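Local coordinates for CBS domain-containing protein (Listeria monocytogenes, PDB 6XNU), which binds the second messenger c-di-AMP, probably through its CBS domains, and takes part in controlling (p)ppGpp and c-di-AMP homeostasis, at residues K36-Q41 against T54-S59; P62-D65 against K69-G72; A77-A82 against E92-L97; P108-F113 against G140-R145. All blocks are in the same frame, centred on the assembly; numbering follows the deposited sequence.

Interaction 1. Residues K36-Q41 against T54-S59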
# COMPACT_ATOMS: atom_id res chain seq x y z
N LYS A 36 17.57 0.03 -0.30
CA LYS A 36 16.59 -0.77 0.42
C LYS A 36 15.21 -0.72 -0.24
O LYS A 36 14.28 -1.37 0.25
CB LYS A 36 16.47 -0.31 1.87
CG LYS A 36 17.75 -0.42 2.68
CD LYS A 36 17.63 0.32 4.00
CE LYS A 36 18.80 0.02 4.91
NZ LYS A 36 18.91 1.01 6.02
N VAL A 37 15.06 0.04 -1.32
CA VAL A 37 13.80 0.19 -2.03
C VAL A 37 13.95 -0.51 -3.38
O VAL A 37 14.84 -0.16 -4.16
CB VAL A 37 13.42 1.67 -2.23
CG1 VAL A 37 12.05 1.78 -2.89
CG2 VAL A 37 13.47 2.46 -0.90
N ALA A 38 13.12 -1.51 -3.64
CA ALA A 38 13.16 -2.14 -4.95
C ALA A 38 12.72 -1.15 -6.02
O ALA A 38 11.95 -0.22 -5.77
CB ALA A 38 12.27 -3.38 -4.98
N HIS A 39 13.26 -1.33 -7.23
CA HIS A 39 12.88 -0.51 -8.36
C HIS A 39 12.85 -1.36 -9.62
O HIS A 39 13.36 -2.48 -9.65
CB HIS A 39 13.83 0.70 -8.55
CG HIS A 39 15.21 0.33 -9.00
ND1 HIS A 39 16.27 0.21 -8.13
CD2 HIS A 39 15.71 0.06 -10.24
CE1 HIS A 39 17.36 -0.10 -8.81
NE2 HIS A 39 17.05 -0.20 -10.09
N VAL A 40 12.25 -0.80 -10.67
CA VAL A 40 12.37 -1.35 -12.01
C VAL A 40 13.00 -0.27 -12.90
O VAL A 40 13.14 0.89 -12.49
CB VAL A 40 11.02 -1.83 -12.58
CG1 VAL A 40 10.57 -3.08 -11.85
CG2 VAL A 40 9.98 -0.74 -12.45
N GLN A 41 13.37 -0.67 -14.11
CA GLN A 41 14.05 0.20 -15.06
C GLN A 41 13.17 0.42 -16.28
O GLN A 41 12.42 -0.47 -16.69
CB GLN A 41 15.39 -0.39 -15.51
CG GLN A 41 16.38 -0.71 -14.41
CD GLN A 41 17.46 -1.66 -14.88
OE1 GLN A 41 18.58 -1.66 -14.37
NE2 GLN A 41 17.12 -2.49 -15.86
N THR A 54 6.00 -8.18 -6.26
CA THR A 54 5.50 -9.23 -5.38
C THR A 54 6.50 -9.57 -4.28
O THR A 54 6.11 -9.83 -3.14
CB THR A 54 5.17 -10.46 -6.21
OG1 THR A 54 4.15 -10.12 -7.16
CG2 THR A 54 4.67 -11.60 -5.32
N LYS A 55 7.80 -9.56 -4.60
CA LYS A 55 8.82 -9.97 -3.64
C LYS A 55 9.29 -8.86 -2.72
O LYS A 55 9.82 -9.16 -1.64
CB LYS A 55 10.03 -10.55 -4.38
CG LYS A 55 9.79 -11.90 -5.04
CD LYS A 55 9.27 -12.92 -4.04
CE LYS A 55 9.81 -14.31 -4.34
NZ LYS A 55 9.35 -15.28 -3.31
N CYS A 56 9.12 -7.59 -3.10
CA CYS A 56 9.84 -6.50 -2.46
C CYS A 56 9.19 -5.94 -1.20
O CYS A 56 9.87 -5.25 -0.42
CB CYS A 56 10.04 -5.36 -3.46
SG CYS A 56 8.56 -4.39 -3.78
N GLY A 57 7.90 -6.18 -0.97
CA GLY A 57 7.24 -5.65 0.20
C GLY A 57 6.70 -4.24 0.08
O GLY A 57 6.15 -3.72 1.06
N TYR A 58 6.86 -3.59 -1.06
CA TYR A 58 6.25 -2.29 -1.33
C TYR A 58 5.15 -2.46 -2.37
O TYR A 58 5.34 -3.17 -3.36
CB TYR A 58 7.30 -1.29 -1.85
CG TYR A 58 8.29 -0.88 -0.80
CD1 TYR A 58 7.97 0.10 0.13
CD2 TYR A 58 9.55 -1.46 -0.73
CE1 TYR A 58 8.88 0.50 1.10
CE2 TYR A 58 10.48 -1.07 0.24
CZ TYR A 58 10.12 -0.09 1.15
OH TYR A 58 11.01 0.31 2.13
N SER A 59 4.01 -1.79 -2.16
CA SER A 59 2.93 -1.87 -3.14
C SER A 59 3.14 -0.94 -4.33
O SER A 59 2.53 -1.16 -5.39
CB SER A 59 1.59 -1.58 -2.47
OG SER A 59 1.44 -0.21 -2.17
O HOH W 1 12.43 -3.17 -1.23
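A38 and C56 meet methyl to methylene: A38 CB stands 3.3 Å from C56 CB, tighter than ordinary van der Waals packing. The thiol is turned along the chain rather than straight at A38. With chi1 at 75°, C56 SG sits between its backbone N and carbonyl carbon, where it accepts a fairly straight bond from Y58 N (3.3 Å, 162° at the hydrogen). This bond spans G57, which has positive phi and is the first residue to leave helical backbone angles. Beyond it the Y58 ring presents an edge to the other segment. K36 O approaches that edge near the ring plane, 3.8 Å from Y58 CE2, whereas V37 CA comes in obliquely. A water lies in the plane of the Y58 ring, at its edge. It donates to K36 O, accepts from A38 N (each 3.0 Å), and reaches C56 O only weakly. No direct hydrogen bond crosses the contact, so the evidence points to close apolar packing helped by this water. The contact joins the lead-in to strand 40-41 with the end region of the following helix, within the beta-alpha-beta crossover completed by strand 60-64, a building block of the CBS fold.

Interaction 2. Residues P62-D65 against K69-G72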
# COMPACT_ATOMS: atom_id res chain seq x y z
N PRO A 62 9.54 2.71 -7.42
CA PRO A 62 10.01 3.67 -8.42
C PRO A 62 10.45 3.00 -9.70
O PRO A 62 10.88 1.84 -9.72
CB PRO A 62 11.19 4.36 -7.72
CG PRO A 62 11.63 3.39 -6.66
CD PRO A 62 10.36 2.72 -6.20
N VAL A 63 10.34 3.75 -10.79
CA VAL A 63 10.88 3.36 -12.09
C VAL A 63 12.03 4.31 -12.39
O VAL A 63 11.85 5.53 -12.40
CB VAL A 63 9.81 3.43 -13.19
CG1 VAL A 63 10.39 2.97 -14.50
CG2 VAL A 63 8.60 2.58 -12.82
N LEU A 64 13.22 3.74 -12.60
CA LEU A 64 14.44 4.50 -12.82
C LEU A 64 14.94 4.29 -14.25
O LEU A 64 14.54 3.34 -14.93
CB LEU A 64 15.54 4.07 -11.85
CG LEU A 64 15.16 4.06 -10.36
CD1 LEU A 64 16.40 3.72 -9.53
CD2 LEU A 64 14.56 5.39 -9.97
N ASP A 65 15.83 5.17 -14.68
CA ASP A 65 16.55 4.93 -15.93
C ASP A 65 17.93 4.35 -15.62
O ASP A 65 18.26 4.03 -14.48
CB ASP A 65 16.60 6.22 -16.77
CG ASP A 65 17.38 7.35 -16.12
OD1 ASP A 65 18.23 7.11 -15.23
OD2 ASP A 65 17.15 8.51 -16.53
N LYS A 69 18.06 7.89 -12.40
CA LYS A 69 17.15 9.01 -12.23
C LYS A 69 15.70 8.51 -12.19
O LYS A 69 15.34 7.54 -12.86
CB LYS A 69 17.31 10.03 -13.36
CG LYS A 69 18.68 10.67 -13.41
CD LYS A 69 18.81 11.54 -14.66
CE LYS A 69 20.25 11.95 -14.88
NZ LYS A 69 20.84 12.49 -13.63
N LEU A 70 14.87 9.23 -11.43
CA LEU A 70 13.50 8.81 -11.15
C LEU A 70 12.55 9.28 -12.24
O LEU A 70 12.42 10.49 -12.46
CB LEU A 70 13.06 9.36 -9.79
CG LEU A 70 11.61 9.09 -9.38
CD1 LEU A 70 11.39 7.60 -9.15
CD2 LEU A 70 11.29 9.87 -8.14
N HIS A 71 11.86 8.34 -12.89
CA HIS A 71 10.93 8.63 -13.98
C HIS A 71 9.47 8.36 -13.65
O HIS A 71 8.59 8.98 -14.25
CB HIS A 71 11.28 7.82 -15.23
CG HIS A 71 12.49 8.32 -15.96
ND1 HIS A 71 12.42 8.93 -17.19
CD2 HIS A 71 13.81 8.29 -15.63
CE1 HIS A 71 13.63 9.27 -17.59
NE2 HIS A 71 14.50 8.90 -16.66
N GLY A 72 9.18 7.44 -12.74
CA GLY A 72 7.79 7.09 -12.53
C GLY A 72 7.62 6.19 -11.33
O GLY A 72 8.59 5.81 -10.67
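Two first torsions bring D65 and H71 together: D65 chi1 of 64° sets CG between the backbone N and carbonyl carbon, while H71 chi1 of -75° places its ring beside its own N, pointing its NE2 edge at the carboxylate. H71 NE2 donates to D65 OD2 at 2.7 Å, with the acceptor close to the imidazole plane but the donor well above the carboxylate plane; the two planes are 62° apart. The other oxygen, D65 OD1, takes the backbone N of K69 at 2.9 Å, again from above the carboxylate. Both oxygens are therefore held from the other arm of the hairpin, by K69 N and H71 NE2, which restrains rotation of the group. The lysine chain runs past the aspartate, and its NZ forms a salt bridge with D135. Here the hairpin of strands 60-64 and 70-75 carries a classic beta bulge, since H71 and G72 both face V63. The doubled partner is visible in the bonding: V63 O accepts H71 N at 2.9 Å and G72 N at 3.3 Å, and V63 N donates to G72 O at 2.7 Å. On the face bearing L64 and L70, the L70 CD1 methyl lies 3.5 Å from P62 CB and 4.0 Å from L64 CD2. L70 continues onto C130 and V132 of the second sheet, and F138 receives P62 and L64.

Interaction 3. Residues A77-A82 against E92-L97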
# COMPACT_ATOMS: atom_id res chain seq x y z
N ALA A 77 -1.72 -2.68 -9.47
CA ALA A 77 -3.01 -2.26 -10.01
C ALA A 77 -2.84 -1.58 -11.37
O ALA A 77 -3.64 -1.80 -12.28
CB ALA A 77 -3.73 -1.33 -9.04
N MET A 78 -1.78 -0.78 -11.52
CA MET A 78 -1.53 -0.14 -12.81
C MET A 78 -1.24 -1.18 -13.88
O MET A 78 -1.69 -1.06 -15.03
CB MET A 78 -0.35 0.82 -12.70
CG MET A 78 -0.54 1.98 -11.77
SD MET A 78 1.00 2.92 -11.71
CE MET A 78 0.88 3.66 -10.09
N ILE A 79 -0.47 -2.20 -13.52
CA ILE A 79 -0.11 -3.25 -14.47
C ILE A 79 -1.33 -4.06 -14.87
O ILE A 79 -1.59 -4.29 -16.06
CB ILE A 79 0.99 -4.14 -13.85
CG1 ILE A 79 2.31 -3.38 -13.76
CG2 ILE A 79 1.11 -5.46 -14.60
CD1 ILE A 79 3.33 -4.06 -12.88
N THR A 80 -2.12 -4.49 -13.89
CA THR A 80 -3.25 -5.38 -14.19
C THR A 80 -4.35 -4.64 -14.93
O THR A 80 -5.02 -5.21 -15.80
CB THR A 80 -3.79 -6.00 -12.90
OG1 THR A 80 -2.72 -6.65 -12.21
CG2 THR A 80 -4.87 -7.03 -13.22
N ASP A 81 -4.57 -3.36 -14.60
CA ASP A 81 -5.55 -2.57 -15.34
C ASP A 81 -5.20 -2.53 -16.82
O ASP A 81 -6.08 -2.62 -17.68
CB ASP A 81 -5.62 -1.16 -14.76
CG ASP A 81 -6.44 -0.22 -15.61
OD1 ASP A 81 -7.67 -0.14 -15.41
OD2 ASP A 81 -5.86 0.44 -16.50
N ALA A 82 -3.90 -2.44 -17.13
CA ALA A 82 -3.47 -2.37 -18.52
C ALA A 82 -3.81 -3.62 -19.32
O ALA A 82 -3.92 -3.54 -20.55
CB ALA A 82 -1.97 -2.10 -18.59
N GLU A 92 -1.05 -12.89 -20.88
CA GLU A 92 -0.07 -13.11 -21.93
C GLU A 92 0.56 -11.80 -22.40
O GLU A 92 1.72 -11.80 -22.84
CB GLU A 92 -0.73 -13.84 -23.11
CG GLU A 92 -1.70 -12.98 -23.93
CD GLU A 92 -3.14 -13.07 -23.44
OE1 GLU A 92 -4.02 -12.43 -24.05
OE2 GLU A 92 -3.39 -13.79 -22.44
N ARG A 93 -0.15 -10.68 -22.27
CA ARG A 93 0.35 -9.39 -22.74
C ARG A 93 1.41 -8.78 -21.82
O ARG A 93 2.05 -7.81 -22.22
CB ARG A 93 -0.81 -8.41 -22.90
CG ARG A 93 -1.79 -8.77 -24.00
CD ARG A 93 -2.79 -7.66 -24.21
NE ARG A 93 -2.23 -6.54 -24.97
CZ ARG A 93 -2.52 -5.27 -24.74
NH1 ARG A 93 -1.96 -4.31 -25.48
NH2 ARG A 93 -3.35 -4.95 -23.77
N LEU A 94 1.60 -9.33 -20.62
CA LEU A 94 2.58 -8.74 -19.69
C LEU A 94 3.98 -8.79 -20.28
O LEU A 94 4.79 -7.88 -20.07
CB LEU A 94 2.55 -9.48 -18.36
CG LEU A 94 1.23 -9.39 -17.61
CD1 LEU A 94 1.19 -10.41 -16.49
CD2 LEU A 94 1.07 -7.98 -17.05
N GLU A 95 4.28 -9.85 -21.03
CA GLU A 95 5.58 -10.00 -21.68
C GLU A 95 5.88 -8.85 -22.62
O GLU A 95 7.05 -8.49 -22.80
CB GLU A 95 5.60 -11.33 -22.44
CG GLU A 95 6.94 -11.78 -22.98
CD GLU A 95 6.83 -13.14 -23.64
OE1 GLU A 95 6.12 -14.01 -23.08
OE2 GLU A 95 7.44 -13.35 -24.71
N ASP A 96 4.86 -8.26 -23.23
CA ASP A 96 5.07 -7.32 -24.33
C ASP A 96 5.00 -5.86 -23.93
O ASP A 96 5.58 -5.02 -24.63
CB ASP A 96 4.03 -7.57 -25.44
CG ASP A 96 4.07 -9.00 -25.97
OD1 ASP A 96 2.98 -9.59 -26.17
OD2 ASP A 96 5.18 -9.53 -26.20
N LEU A 97 4.32 -5.52 -22.84
CA LEU A 97 4.20 -4.14 -22.41
C LEU A 97 5.39 -3.77 -21.53
O LEU A 97 5.97 -4.63 -20.85
CB LEU A 97 2.89 -3.92 -21.65
CG LEU A 97 1.60 -4.10 -22.46
CD1 LEU A 97 0.51 -4.72 -21.60
CD2 LEU A 97 1.17 -2.75 -23.01
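L94 reaches I79 through a single methyl. Its CB is still 5.7 Å from I79 CG2, and CG has closed the gap only to 5.0 Å. At the fork the branches part: L94 CD2 arrives 3.5 Å from I79 CG2, whereas L94 CD1 stays 5.3 Å from that same methyl. The chi1 of -63° sets CG beside the backbone N, and chi2 of 166° extends CD1 away from CA and leaves CD2 on the I79 side; the side chains cross at about a right angle. I79 CG2 lies anti to its own backbone N, and the I79 side chain also packs on A49, L50 and L53 of helix 46-56. Next to L94, the R93 chain bends at chi3 (77°) and brings NH2 obliquely to 3.6 Å from A82 O. That is too loose to count as a hydrogen bond, although weak electrostatic attraction is plausible. R93 O meanwhile accepts from both D96 N and L97 N, which keeps the turn compact. L94 also packs on F91 of the second subunit. The loop between helices 76-82 and 99-102 thus packs on helix 76-82, in what is probably the first CBS motif of the pair, beside the dimer interface.

Interaction 4. Residues P108-F113 against G140-R145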
# COMPACT_ATOMS: atom_id res chain seq x y z
N PRO A 108 4.90 13.70 -6.70
CA PRO A 108 5.73 14.70 -6.02
C PRO A 108 7.10 14.12 -5.68
O PRO A 108 7.30 12.91 -5.62
CB PRO A 108 4.93 14.99 -4.75
CG PRO A 108 4.26 13.69 -4.44
CD PRO A 108 3.97 13.03 -5.78
N VAL A 109 8.06 15.02 -5.47
CA VAL A 109 9.38 14.63 -5.01
C VAL A 109 9.83 15.59 -3.92
O VAL A 109 9.32 16.70 -3.77
CB VAL A 109 10.44 14.58 -6.13
CG1 VAL A 109 10.05 13.55 -7.20
CG2 VAL A 109 10.63 15.96 -6.75
N ILE A 110 10.81 15.12 -3.14
CA ILE A 110 11.50 15.89 -2.11
C ILE A 110 12.93 16.09 -2.57
O ILE A 110 13.60 15.12 -2.96
CB ILE A 110 11.46 15.16 -0.75
CG1 ILE A 110 10.03 15.11 -0.20
CG2 ILE A 110 12.41 15.79 0.25
CD1 ILE A 110 9.81 13.98 0.82
N LYS A 111 13.40 17.33 -2.58
CA LYS A 111 14.77 17.59 -3.00
C LYS A 111 15.67 18.05 -1.86
O LYS A 111 16.89 18.15 -2.05
CB LYS A 111 14.79 18.64 -4.13
CG LYS A 111 14.03 18.20 -5.38
CD LYS A 111 14.81 18.53 -6.63
CE LYS A 111 13.89 18.89 -7.78
NZ LYS A 111 14.66 19.35 -8.97
N ASP A 112 15.10 18.30 -0.69
CA ASP A 112 15.83 18.76 0.49
C ASP A 112 14.91 18.61 1.68
O ASP A 112 13.69 18.47 1.53
CB ASP A 112 16.29 20.21 0.35
CG ASP A 112 15.12 21.17 0.20
OD1 ASP A 112 14.53 21.55 1.23
OD2 ASP A 112 14.79 21.52 -0.96
N PHE A 113 15.50 18.67 2.87
CA PHE A 113 14.75 18.59 4.12
C PHE A 113 14.69 19.93 4.83
O PHE A 113 14.56 19.98 6.06
CB PHE A 113 15.35 17.51 5.01
CG PHE A 113 15.09 16.12 4.52
CD1 PHE A 113 16.00 15.49 3.68
CD2 PHE A 113 13.92 15.46 4.85
CE1 PHE A 113 15.75 14.21 3.20
CE2 PHE A 113 13.66 14.18 4.38
CZ PHE A 113 14.58 13.56 3.56
N GLY A 140 16.02 7.83 -2.13
CA GLY A 140 15.31 7.12 -1.09
C GLY A 140 13.87 7.60 -1.02
O GLY A 140 13.40 8.33 -1.88
N ILE A 141 13.18 7.15 0.03
CA ILE A 141 11.79 7.54 0.23
C ILE A 141 11.59 7.96 1.68
O ILE A 141 12.31 7.53 2.59
CB ILE A 141 10.79 6.42 -0.15
CG1 ILE A 141 10.95 5.21 0.76
CG2 ILE A 141 10.92 6.04 -1.64
CD1 ILE A 141 9.88 4.15 0.52
N VAL A 142 10.64 8.86 1.87
CA VAL A 142 10.13 9.22 3.20
C VAL A 142 8.70 8.72 3.28
O VAL A 142 7.93 8.90 2.33
CB VAL A 142 10.20 10.75 3.42
CG1 VAL A 142 9.57 11.12 4.75
CG2 VAL A 142 11.65 11.22 3.38
N THR A 143 8.33 8.07 4.39
CA THR A 143 6.99 7.53 4.52
C THR A 143 6.25 8.19 5.68
O THR A 143 6.81 8.97 6.46
CB THR A 143 6.99 5.99 4.70
OG1 THR A 143 7.22 5.64 6.08
CG2 THR A 143 8.06 5.34 3.82
N ARG A 144 4.97 7.84 5.79
CA ARG A 144 4.13 8.39 6.85
C ARG A 144 4.54 7.91 8.23
O ARG A 144 4.18 8.55 9.24
CB ARG A 144 2.68 8.00 6.61
CG ARG A 144 1.97 8.83 5.58
CD ARG A 144 0.59 8.24 5.37
NE ARG A 144 -0.20 9.01 4.42
CZ ARG A 144 -1.24 8.52 3.76
NH1 ARG A 144 -1.59 7.25 3.96
NH2 ARG A 144 -1.93 9.28 2.92
N ARG A 145 5.27 6.79 8.32
CA ARG A 145 5.53 6.18 9.62
C ARG A 145 6.26 7.13 10.56
O ARG A 145 5.98 7.15 11.76
CB ARG A 145 6.31 4.89 9.45
CG ARG A 145 6.68 4.23 10.77
CD ARG A 145 7.09 2.79 10.53
NE ARG A 145 7.34 2.07 11.77
CZ ARG A 145 8.50 2.07 12.41
NH1 ARG A 145 9.53 2.75 11.92
NH2 ARG A 145 8.63 1.38 13.54
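V142 carries this contact, meeting both I110 and F113. The segment reaches it through G140, whose backbone is bonded to V131, and I141, which turns its side chain off to Y58 and F128. V142 then points the other way. Its chi1 of 175° puts CG1 anti to the backbone N, leaving CG2 to meet the edge of the F113 ring in plane, 3.7 Å from F113 CE2 and 3.8 Å from F113 CZ; the two side chains come from opposite directions. I110 arrives across V142 at about a right angle and touches with its end, CD1 being 4.2 Å from V142 CB. In the mixed sheet of this CBS domain, strand 128-132 lies between strand 138-143 and the short, weakly bonded strand about 109-110. The 8.6 Å between I110 CA and V142 CA is somewhat under two strand spacings, consistent with a strand between them. I119 of helix 116-125 packs on both I110 and F113 there. T143 ends the strand, and its OG1 accepts R145 N at 3.2 Å, a capping bond ahead of helix 145-161. R144 turns its guanidinium to the backbone oxygens of L123 and V124, while R145 forms a salt bridge with D125 of the second subunit.

How the interactions relate
Along the chain the four contacts follow in series. Interactions 1 and 2, with centres 12 Å apart, share the three-stranded sheet: V40 N and O probably bond to P62 O and L64 N, joining strands 40-41 and 60-64. Strand 70-75 runs directly into helix 76-82, linking interaction 2 to interaction 3, their centres about 18 Å apart, without touching it. Interaction 4 belongs to the four-stranded sheet, yet packs back through I141 on Y58 and V37, and through V109 on L70. These contacts join the two sheets, consistent with a CBS pair. Interactions 3 and 4 lie on opposite sides of the chain's centre, with centres 28 Å apart, and interactions 1, 3 and 4 all reach the second subunit.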